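Local coordinates for protein VIN1 (Oscarella pearsei, PDB 6BFI) that binds actin filaments and may play a role in cell-cell adhesion, as a sponge homolog of vinculin, at residues F499-E513 with K530-V544. Sequence-based numbering, arbitrary orientation. Where two conformers were deposited one is given.
Sequences FMKVSEARIQADVKE and KASSVARQANRVIQV
Asp-510 and Gln-537 meet at about a right angle between two neighbouring antiparallel helices of a vinculin-family helical bundle, 496-519 and 524-550, whose axes come within 9.3 Å here. The side chain of Asp-510 is a knob in a hole formed by Lys-530, Ser-533, Val-534 and Gln-537. With CG anti to its carbonyl carbon (chi1 -63°) and the chain extended beyond it, Gln-537 carries its amide across to the carboxylate; NE2 donates to Asp-510 OD2 over 2.7 Å. The bond is nearly straight and lies in the amide plane, yet the carboxylate stands almost perpendicular to that plane and accepts through its anti lone pair. NE2 also donates to Ser-533 OG one turn back, so two bonds fix the rotation of the amide. Glutamine suits this buried place by its reach and the two N-H donors of NE2, while its CB packs on Ile-507 CG1, at 3.6 Å.

Lys-530 lays its aliphatic chain across the carboxylate, CE 3.3 Å from Asp-510 OD1, while NZ stays beyond salt-bridge distance. Glu-513 turns its acid elsewhere, to Arg-516. Branched Val-534 meets Val-511 methyl to methyl. Helix 589-615 touches Ile-507 and Met-500, and helix 344-375 touches Phe-499.

Toward the other end, CG of Phe-499 lies opposite the backbone N (chi1 -173°), carrying the ring to the second helix, between Ser-503 OG on one face and Val-544 CG2 on the other, the latter a CH-pi contact 3.7 Å from the centroid. Unbranched, flexible Met-500 bends at chi2 and brings SD against Val-541 CG1. Arg-540 is salt-bridged to Asp-491. Small Ser-503 touches Val-541 CG2 with CB at 3.7 Å; its OG donates to Phe-499 O and accepts from a water that also donates to Gln-537 O, this oxygen 3.0 Å from the water.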
# COMPACT_ATOMS: atom_id res chain seq x y z
N PHE A 499 14.91 0.88 18.37
CA PHE A 499 15.20 2.32 18.34
C PHE A 499 15.45 2.85 19.75
O PHE A 499 16.35 3.66 19.96
CB PHE A 499 14.05 3.08 17.68
CG PHE A 499 14.34 4.55 17.45
CD1 PHE A 499 14.11 5.48 18.45
CD2 PHE A 499 14.83 4.99 16.23
CE1 PHE A 499 14.38 6.82 18.25
CE2 PHE A 499 15.10 6.33 16.02
CZ PHE A 499 14.87 7.25 17.03
N MET A 500 14.67 2.38 20.72
CA MET A 500 14.84 2.85 22.09
C MET A 500 16.14 2.33 22.70
O MET A 500 16.78 3.04 23.49
CB MET A 500 13.65 2.44 22.96
CG MET A 500 12.33 3.04 22.50
SD MET A 500 12.42 4.83 22.26
CE MET A 500 10.76 5.18 21.67
N LYS A 501 16.56 1.11 22.35
CA LYS A 501 17.83 0.60 22.84
C LYS A 501 19.00 1.36 22.24
O LYS A 501 19.87 1.86 22.96
CB LYS A 501 17.95 -0.90 22.54
CG LYS A 501 17.13 -1.80 23.45
CD LYS A 501 17.30 -3.27 23.07
CE LYS A 501 16.60 -4.19 24.06
NZ LYS A 501 16.66 -5.61 23.63
N VAL A 502 19.04 1.46 20.90
CA VAL A 502 20.13 2.16 20.23
C VAL A 502 20.20 3.61 20.70
O VAL A 502 21.29 4.12 21.02
CB VAL A 502 19.96 2.06 18.71
CG1 VAL A 502 21.03 2.87 18.00
CG2 VAL A 502 20.01 0.61 18.26
N SER A 503 19.05 4.28 20.78
CA SER A 503 19.02 5.66 21.26
C SER A 503 19.44 5.75 22.72
O SER A 503 20.07 6.74 23.12
CB SER A 503 17.62 6.25 21.08
OG SER A 503 17.26 6.29 19.71
N GLU A 504 19.11 4.75 23.54
CA GLU A 504 19.53 4.76 24.93
C GLU A 504 21.05 4.66 25.04
O GLU A 504 21.67 5.39 25.83
CB GLU A 504 18.86 3.62 25.69
CG GLU A 504 19.04 3.65 27.21
CD GLU A 504 18.45 2.44 27.90
OE1 GLU A 504 18.07 1.48 27.19
OE2 GLU A 504 18.36 2.44 29.14
N ALA A 505 21.66 3.79 24.24
CA ALA A 505 23.11 3.63 24.29
C ALA A 505 23.82 4.88 23.77
O ALA A 505 24.73 5.41 24.41
CB ALA A 505 23.53 2.40 23.48
N ARG A 506 23.40 5.38 22.60
CA ARG A 506 24.02 6.57 22.03
C ARG A 506 23.86 7.77 22.95
O ARG A 506 24.80 8.55 23.14
CB ARG A 506 23.43 6.86 20.65
CG ARG A 506 23.85 5.87 19.58
CD ARG A 506 22.95 5.92 18.35
NE ARG A 506 23.62 6.46 17.18
CZ ARG A 506 23.29 7.61 16.59
NH1 ARG A 506 22.28 8.33 17.06
NH2 ARG A 506 23.95 8.02 15.52
N ILE A 507 22.67 7.93 23.55
CA ILE A 507 22.46 9.02 24.49
C ILE A 507 23.33 8.84 25.73
O ILE A 507 23.84 9.82 26.29
CB ILE A 507 20.96 9.13 24.85
CG1 ILE A 507 20.18 9.76 23.69
CG2 ILE A 507 20.76 9.95 26.11
CD1 ILE A 507 18.69 9.77 23.90
N GLN A 508 23.54 7.60 26.17
CA GLN A 508 24.43 7.35 27.30
C GLN A 508 25.85 7.79 26.98
O GLN A 508 26.50 8.48 27.78
CB GLN A 508 24.40 5.88 27.69
CG GLN A 508 23.23 5.47 28.57
CD GLN A 508 23.30 4.02 28.98
OE1 GLN A 508 24.36 3.40 28.94
NE2 GLN A 508 22.15 3.46 29.36
N ALA A 509 26.36 7.41 25.80
CA ALA A 509 27.72 7.78 25.43
C ALA A 509 27.86 9.29 25.27
O ALA A 509 28.85 9.88 25.72
CB ALA A 509 28.12 7.07 24.13
N ASP A 510 26.89 9.94 24.63
CA ASP A 510 26.99 11.37 24.39
C ASP A 510 26.84 12.17 25.68
O ASP A 510 27.49 13.20 25.86
CB ASP A 510 25.95 11.81 23.36
CG ASP A 510 26.29 11.33 21.95
OD1 ASP A 510 27.47 11.01 21.71
OD2 ASP A 510 25.38 11.28 21.10
N VAL A 511 25.97 11.71 26.59
CA VAL A 511 25.84 12.37 27.88
C VAL A 511 27.10 12.18 28.72
O VAL A 511 27.55 13.10 29.41
CB VAL A 511 24.58 11.86 28.62
CG1 VAL A 511 24.63 12.25 30.09
CG2 VAL A 511 23.33 12.43 27.97
N LYS A 512 27.70 10.99 28.66
CA LYS A 512 28.98 10.77 29.33
C LYS A 512 30.04 11.72 28.79
O LYS A 512 30.76 12.37 29.56
CB LYS A 512 29.42 9.32 29.17
CG LYS A 512 30.93 9.14 29.07
CD LYS A 512 31.39 7.77 29.53
CE LYS A 512 31.36 7.66 31.05
NZ LYS A 512 31.99 6.40 31.53
N GLU A 513 30.13 11.84 27.47
CA GLU A 513 31.12 12.74 26.88
C GLU A 513 30.84 14.19 27.25
O GLU A 513 31.78 14.97 27.48
CB GLU A 513 31.15 12.56 25.36
CG GLU A 513 32.25 13.33 24.65
CD GLU A 513 33.63 13.04 25.22
OE1 GLU A 513 34.35 14.01 25.54
OE2 GLU A 513 33.98 11.85 25.35
N LYS A 530 27.32 18.93 21.89
CA LYS A 530 26.96 17.61 22.40
C LYS A 530 25.65 17.66 23.17
O LYS A 530 24.82 16.74 23.06
CB LYS A 530 28.09 17.08 23.29
CG LYS A 530 28.18 15.56 23.35
CD LYS A 530 28.19 14.96 21.95
CE LYS A 530 29.18 13.81 21.85
NZ LYS A 530 30.58 14.29 21.93
N ALA A 531 25.42 18.73 23.93
CA ALA A 531 24.19 18.86 24.70
C ALA A 531 22.97 18.97 23.79
O ALA A 531 21.95 18.31 24.02
CB ALA A 531 24.28 20.07 25.63
N SER A 532 23.06 19.81 22.75
CA SER A 532 21.93 19.94 21.83
C SER A 532 21.72 18.66 21.03
O SER A 532 20.57 18.32 20.71
CB SER A 532 22.14 21.14 20.90
OG SER A 532 23.28 20.98 20.09
N SER A 533 22.80 17.95 20.70
CA SER A 533 22.65 16.63 20.09
C SER A 533 21.88 15.68 21.01
O SER A 533 21.00 14.94 20.55
CB SER A 533 24.02 16.05 19.75
OG SER A 533 23.93 14.67 19.45
N VAL A 534 22.19 15.71 22.30
CA VAL A 534 21.45 14.89 23.26
C VAL A 534 19.98 15.29 23.29
O VAL A 534 19.09 14.43 23.33
CB VAL A 534 22.10 14.98 24.66
CG1 VAL A 534 21.19 14.38 25.71
CG2 VAL A 534 23.45 14.30 24.66
N ALA A 535 19.71 16.60 23.26
CA ALA A 535 18.33 17.06 23.24
C ALA A 535 17.58 16.57 22.00
O ALA A 535 16.41 16.18 22.09
CB ALA A 535 18.29 18.59 23.32
N ARG A 536 18.26 16.57 20.85
CA ARG A 536 17.61 16.10 19.62
C ARG A 536 17.35 14.60 19.67
O ARG A 536 16.29 14.13 19.23
CB ARG A 536 18.46 16.47 18.41
CG ARG A 536 18.54 17.97 18.14
CD ARG A 536 19.13 18.27 16.77
NE ARG A 536 20.53 17.85 16.66
CZ ARG A 536 21.57 18.64 16.89
NH1 ARG A 536 21.38 19.90 17.24
NH2 ARG A 536 22.80 18.17 16.75
N GLN A 537 18.30 13.82 20.20
CA GLN A 537 18.08 12.39 20.32
C GLN A 537 16.93 12.08 21.28
O GLN A 537 16.10 11.20 21.01
CB GLN A 537 19.37 11.70 20.78
CG GLN A 537 20.52 11.82 19.79
CD GLN A 537 21.79 11.18 20.29
OE1 GLN A 537 21.81 10.01 20.67
NE2 GLN A 537 22.87 11.95 20.30
N ALA A 538 16.86 12.81 22.39
CA ALA A 538 15.77 12.62 23.34
C ALA A 538 14.42 12.97 22.71
O ALA A 538 13.44 12.24 22.88
CB ALA A 538 16.00 13.46 24.59
N ASN A 539 14.36 14.08 21.97
CA ASN A 539 13.10 14.44 21.32
C ASN A 539 12.73 13.44 20.23
O ASN A 539 11.53 13.21 19.99
CB ASN A 539 13.18 15.86 20.74
CG ASN A 539 12.44 16.87 21.60
OD1 ASN A 539 11.22 16.99 21.51
ND2 ASN A 539 13.18 17.59 22.43
N ARG A 540 13.72 12.83 19.57
CA ARG A 540 13.41 11.75 18.65
C ARG A 540 12.83 10.55 19.39
O ARG A 540 11.93 9.87 18.88
CB ARG A 540 14.67 11.36 17.87
CG ARG A 540 14.96 12.29 16.70
CD ARG A 540 13.89 12.12 15.63
NE ARG A 540 13.95 10.78 15.05
CZ ARG A 540 12.90 10.14 14.55
NH1 ARG A 540 11.69 10.69 14.58
NH2 ARG A 540 13.05 8.92 14.04
N VAL A 541 13.33 10.27 20.59
CA VAL A 541 12.73 9.22 21.42
C VAL A 541 11.28 9.58 21.72
O VAL A 541 10.39 8.72 21.70
CB VAL A 541 13.55 9.02 22.70
CG1 VAL A 541 12.78 8.17 23.70
CG2 VAL A 541 14.89 8.38 22.38
N ILE A 542 11.02 10.86 21.99
CA ILE A 542 9.65 11.31 22.24
C ILE A 542 8.77 11.04 21.03
O ILE A 542 7.65 10.52 21.16
CB ILE A 542 9.64 12.81 22.61
CG1 ILE A 542 10.49 13.06 23.86
CG2 ILE A 542 8.21 13.29 22.83
CD1 ILE A 542 9.93 12.46 25.11
N GLN A 543 9.25 11.40 19.84
CA GLN A 543 8.43 11.24 18.63
C GLN A 543 8.15 9.77 18.34
O GLN A 543 7.00 9.40 18.06
CB GLN A 543 9.13 11.90 17.44
CG GLN A 543 9.32 13.40 17.57
CD GLN A 543 10.04 13.99 16.38
OE1 GLN A 543 10.06 13.40 15.30
NE2 GLN A 543 10.64 15.16 16.57
N VAL A 544 9.18 8.93 18.39
CA VAL A 544 8.97 7.51 18.14
C VAL A 544 8.01 6.92 19.18
O VAL A 544 7.15 6.10 18.85
CB VAL A 544 10.32 6.76 18.12
CG1 VAL A 544 10.09 5.26 18.01
CG2 VAL A 544 11.16 7.26 16.96
O HOH W 1 17.54 9.03 19.50